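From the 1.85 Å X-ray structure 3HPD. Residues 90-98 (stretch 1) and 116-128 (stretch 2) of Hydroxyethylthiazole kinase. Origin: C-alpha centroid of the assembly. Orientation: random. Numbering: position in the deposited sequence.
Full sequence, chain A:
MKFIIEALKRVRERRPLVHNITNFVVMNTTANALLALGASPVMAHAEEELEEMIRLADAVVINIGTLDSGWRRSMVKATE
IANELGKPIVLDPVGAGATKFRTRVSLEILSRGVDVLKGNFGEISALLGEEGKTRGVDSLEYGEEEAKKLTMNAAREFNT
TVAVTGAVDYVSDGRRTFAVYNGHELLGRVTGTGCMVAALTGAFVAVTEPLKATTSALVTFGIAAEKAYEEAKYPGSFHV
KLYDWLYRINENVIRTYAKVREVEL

Stretch 1, residues 90-98: VLDPVGAGA
Stretch 2 116-128: VLKGNFGEISALL

The two stretches meet as a short pair of parallel strands that gives way to a turn packed against the start of a helix, with E123 tying the turn to the helix; together they bury 590 Å².

Strand 90-92 runs beside the strand that includes V116 to K118 at 22° between N-to-C directions, the axes approaching to 4.8 Å. The register is V90 with V116 (CA to CA 4.7 Å), L91 with L117 (5.0 Å) and D92 with K118 (5.2 Å). Backbone angles are extended, for example -115/126 at V90 and -130/120 at K118. L91 supplies both backbone hydrogen bonds: its N donates to V116 O (2.9 Å, 170°), and its O accepts from K118 N (3.0 Å, 173°), the alternation expected of a parallel pair. V90 and V116, both t, share one face of the sheet; L91 and L117, both t with chi2 p, share the other, where L91 CD2 lies 3.9 Å from L117 CD1.

Beyond the bridges, D92 (t, chi2 -34°) and K118 (t, chi2 -146°, then p, p) form a salt bridge, OD2 to NZ 2.8 Å, whose hydrogen bond is weak. D92 OD1 stands 4.4 Å from E123 OE1, a proximity of like charges; water 1 hydrogen-bonds to both, its O 2.6 Å from D92 OD1 and 2.7 Å from E123 OE1.

P93 to A96 form a type II turn, with V94 at -50/117 and G95 at 86/2, closed by A96 N to P93 O at 2.9 Å. The positive phi of G95 would jam a CB against the preceding carbonyl, so glycine suits the position. Its N donates to E123 OE2 (2.9 Å, 166°). E123 (m, t, chi3 -31°) also accepts from N120 N through OE1 (3.0 Å); E123 N in turn donates to N120 OD1 (2.9 Å), a capping bond from the helix to the N-cap residue N120 (p). One carboxylate thus joins the turn to the residue preceding helix 121-128. At G119 (-161/179), a CB would lie 2.8 Å from E123 OE1, a clash.

Apolar packing completes the contact. P93, C-gamma endo, directs its CB toward stretch 2; its CD is 3.8 Å from L117 CD1 and its CB 3.9 Å from L127 CD1. L127 (m, t) also places CD2 3.9 Å from A96 CB. Further along, G97 (96/-24) sets its CA 3.5 Å from A126 CB; a CB on G97 would come within 2.7 Å of that same atom, so its absence permits the close approach.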

# COMPACT_ATOMS: atom_id res chain seq x y z
N VAL A 90 6.11 -6.94 -19.68
CA VAL A 90 6.80 -7.73 -18.67
C VAL A 90 5.72 -8.42 -17.84
O VAL A 90 4.82 -7.77 -17.33
CB VAL A 90 7.64 -6.85 -17.71
CG1 VAL A 90 8.30 -7.74 -16.65
CG2 VAL A 90 8.70 -6.07 -18.48
N LEU A 91 5.81 -9.74 -17.72
CA LEU A 91 4.83 -10.49 -16.94
C LEU A 91 5.46 -11.15 -15.73
O LEU A 91 6.46 -11.85 -15.84
CB LEU A 91 4.17 -11.58 -17.80
CG LEU A 91 3.30 -12.58 -17.03
CD1 LEU A 91 2.07 -11.87 -16.46
CD2 LEU A 91 2.89 -13.72 -17.95
N ASP A 92 4.87 -10.91 -14.56
CA ASP A 92 5.34 -11.54 -13.33
C ASP A 92 4.17 -12.42 -12.91
O ASP A 92 3.18 -11.93 -12.37
CB ASP A 92 5.63 -10.51 -12.24
CG ASP A 92 6.36 -11.11 -11.06
OD1 ASP A 92 6.10 -12.30 -10.76
OD2 ASP A 92 7.18 -10.40 -10.44
N PRO A 93 4.27 -13.74 -13.16
CA PRO A 93 3.25 -14.75 -12.85
C PRO A 93 3.19 -15.13 -11.38
O PRO A 93 3.27 -16.31 -11.04
CB PRO A 93 3.68 -15.92 -13.72
CG PRO A 93 5.18 -15.88 -13.56
CD PRO A 93 5.49 -14.38 -13.70
N VAL A 94 3.03 -14.13 -10.52
CA VAL A 94 2.97 -14.37 -9.08
C VAL A 94 1.99 -15.46 -8.68
O VAL A 94 0.79 -15.35 -8.90
CB VAL A 94 2.60 -13.08 -8.31
CG1 VAL A 94 2.61 -13.34 -6.81
CG2 VAL A 94 3.59 -11.96 -8.66
N GLY A 95 2.51 -16.53 -8.09
CA GLY A 95 1.64 -17.60 -7.65
C GLY A 95 1.29 -18.66 -8.67
O GLY A 95 0.52 -19.57 -8.37
N ALA A 96 1.83 -18.56 -9.89
CA ALA A 96 1.55 -19.57 -10.90
C ALA A 96 2.00 -20.89 -10.28
O ALA A 96 3.05 -20.95 -9.64
CB ALA A 96 2.32 -19.28 -12.18
N GLY A 97 1.21 -21.94 -10.45
CA GLY A 97 1.55 -23.23 -9.87
C GLY A 97 0.87 -23.42 -8.53
O GLY A 97 0.67 -24.56 -8.08
N ALA A 98 0.51 -22.32 -7.88
CA ALA A 98 -0.17 -22.36 -6.58
C ALA A 98 -1.67 -22.57 -6.78
O ALA A 98 -2.32 -23.26 -5.98
CB ALA A 98 0.08 -21.07 -5.82
N VAL A 116 9.14 -10.21 -21.70
CA VAL A 116 9.91 -10.72 -20.57
C VAL A 116 8.98 -11.45 -19.61
O VAL A 116 7.91 -10.95 -19.28
CB VAL A 116 10.61 -9.58 -19.77
CG1 VAL A 116 11.27 -10.15 -18.51
CG2 VAL A 116 11.66 -8.89 -20.63
N LEU A 117 9.39 -12.65 -19.21
CA LEU A 117 8.63 -13.46 -18.24
C LEU A 117 9.61 -13.60 -17.09
O LEU A 117 10.72 -14.08 -17.25
CB LEU A 117 8.29 -14.84 -18.82
CG LEU A 117 7.67 -15.83 -17.81
CD1 LEU A 117 6.34 -15.31 -17.31
CD2 LEU A 117 7.48 -17.19 -18.48
N LYS A 118 9.19 -13.16 -15.91
CA LYS A 118 10.05 -13.21 -14.74
C LYS A 118 9.41 -13.83 -13.51
O LYS A 118 8.43 -13.32 -13.01
CB LYS A 118 10.49 -11.82 -14.31
CG LYS A 118 11.44 -11.97 -13.14
CD LYS A 118 11.42 -10.88 -12.05
CE LYS A 118 10.06 -10.76 -11.25
NZ LYS A 118 9.49 -12.03 -10.62
N GLY A 119 9.97 -14.90 -12.99
CA GLY A 119 9.42 -15.53 -11.81
C GLY A 119 10.40 -16.43 -11.11
O GLY A 119 11.53 -16.56 -11.57
N ASN A 120 9.99 -17.04 -10.00
CA ASN A 120 10.90 -17.94 -9.30
C ASN A 120 10.84 -19.33 -9.92
O ASN A 120 10.07 -19.57 -10.85
CB ASN A 120 10.59 -18.01 -7.80
CG ASN A 120 9.19 -18.53 -7.51
OD1 ASN A 120 8.71 -19.45 -8.17
ND2 ASN A 120 8.55 -17.96 -6.50
N PHE A 121 11.66 -20.25 -9.41
CA PHE A 121 11.72 -21.60 -9.95
C PHE A 121 10.36 -22.31 -10.01
O PHE A 121 9.99 -22.86 -11.03
CB PHE A 121 12.70 -22.46 -9.16
CG PHE A 121 13.04 -23.75 -9.83
CD1 PHE A 121 14.11 -23.82 -10.72
CD2 PHE A 121 12.28 -24.89 -9.60
CE1 PHE A 121 14.41 -25.01 -11.38
CE2 PHE A 121 12.57 -26.08 -10.26
CZ PHE A 121 13.63 -26.15 -11.15
N GLY A 122 9.63 -22.28 -8.90
CA GLY A 122 8.34 -22.95 -8.86
C GLY A 122 7.33 -22.42 -9.87
O GLY A 122 6.63 -23.19 -10.52
N GLU A 123 7.27 -21.10 -10.00
CA GLU A 123 6.33 -20.47 -10.93
C GLU A 123 6.65 -20.78 -12.38
O GLU A 123 5.76 -21.17 -13.14
CB GLU A 123 6.32 -18.95 -10.71
CG GLU A 123 5.95 -18.55 -9.28
CD GLU A 123 6.15 -17.07 -8.98
OE1 GLU A 123 7.07 -16.46 -9.58
OE2 GLU A 123 5.41 -16.53 -8.13
N ILE A 124 7.90 -20.62 -12.78
CA ILE A 124 8.27 -20.89 -14.16
C ILE A 124 8.21 -22.38 -14.49
O ILE A 124 7.81 -22.76 -15.59
CB ILE A 124 9.69 -20.36 -14.48
CG1 ILE A 124 9.77 -18.87 -14.15
CG2 ILE A 124 10.00 -20.58 -15.96
CD1 ILE A 124 8.69 -18.01 -14.80
N SER A 125 8.58 -23.24 -13.54
CA SER A 125 8.53 -24.67 -13.79
C SER A 125 7.08 -25.12 -13.96
O SER A 125 6.78 -26.00 -14.76
CB SER A 125 9.20 -25.44 -12.66
OG SER A 125 8.55 -25.22 -11.42
N ALA A 126 6.17 -24.50 -13.21
CA ALA A 126 4.76 -24.84 -13.29
C ALA A 126 4.18 -24.42 -14.64
O ALA A 126 3.35 -25.13 -15.21
CB ALA A 126 3.99 -24.17 -12.16
N LEU A 127 4.63 -23.28 -15.16
CA LEU A 127 4.15 -22.78 -16.44
C LEU A 127 4.66 -23.63 -17.60
O LEU A 127 3.92 -23.91 -18.55
CB LEU A 127 4.60 -21.33 -16.65
CG LEU A 127 3.97 -20.28 -15.73
CD1 LEU A 127 4.59 -18.92 -16.01
CD2 LEU A 127 2.46 -20.24 -15.95
N LEU A 128 5.92 -24.04 -17.54
CA LEU A 128 6.51 -24.86 -18.58
C LEU A 128 5.91 -26.27 -18.53
O LEU A 128 5.72 -26.91 -19.56
CB LEU A 128 8.03 -24.94 -18.41
CG LEU A 128 8.80 -25.75 -19.45
CD1 LEU A 128 8.58 -25.17 -20.84
CD2 LEU A 128 10.28 -25.76 -19.10
O HOH W 1 7.51 -13.84 -9.29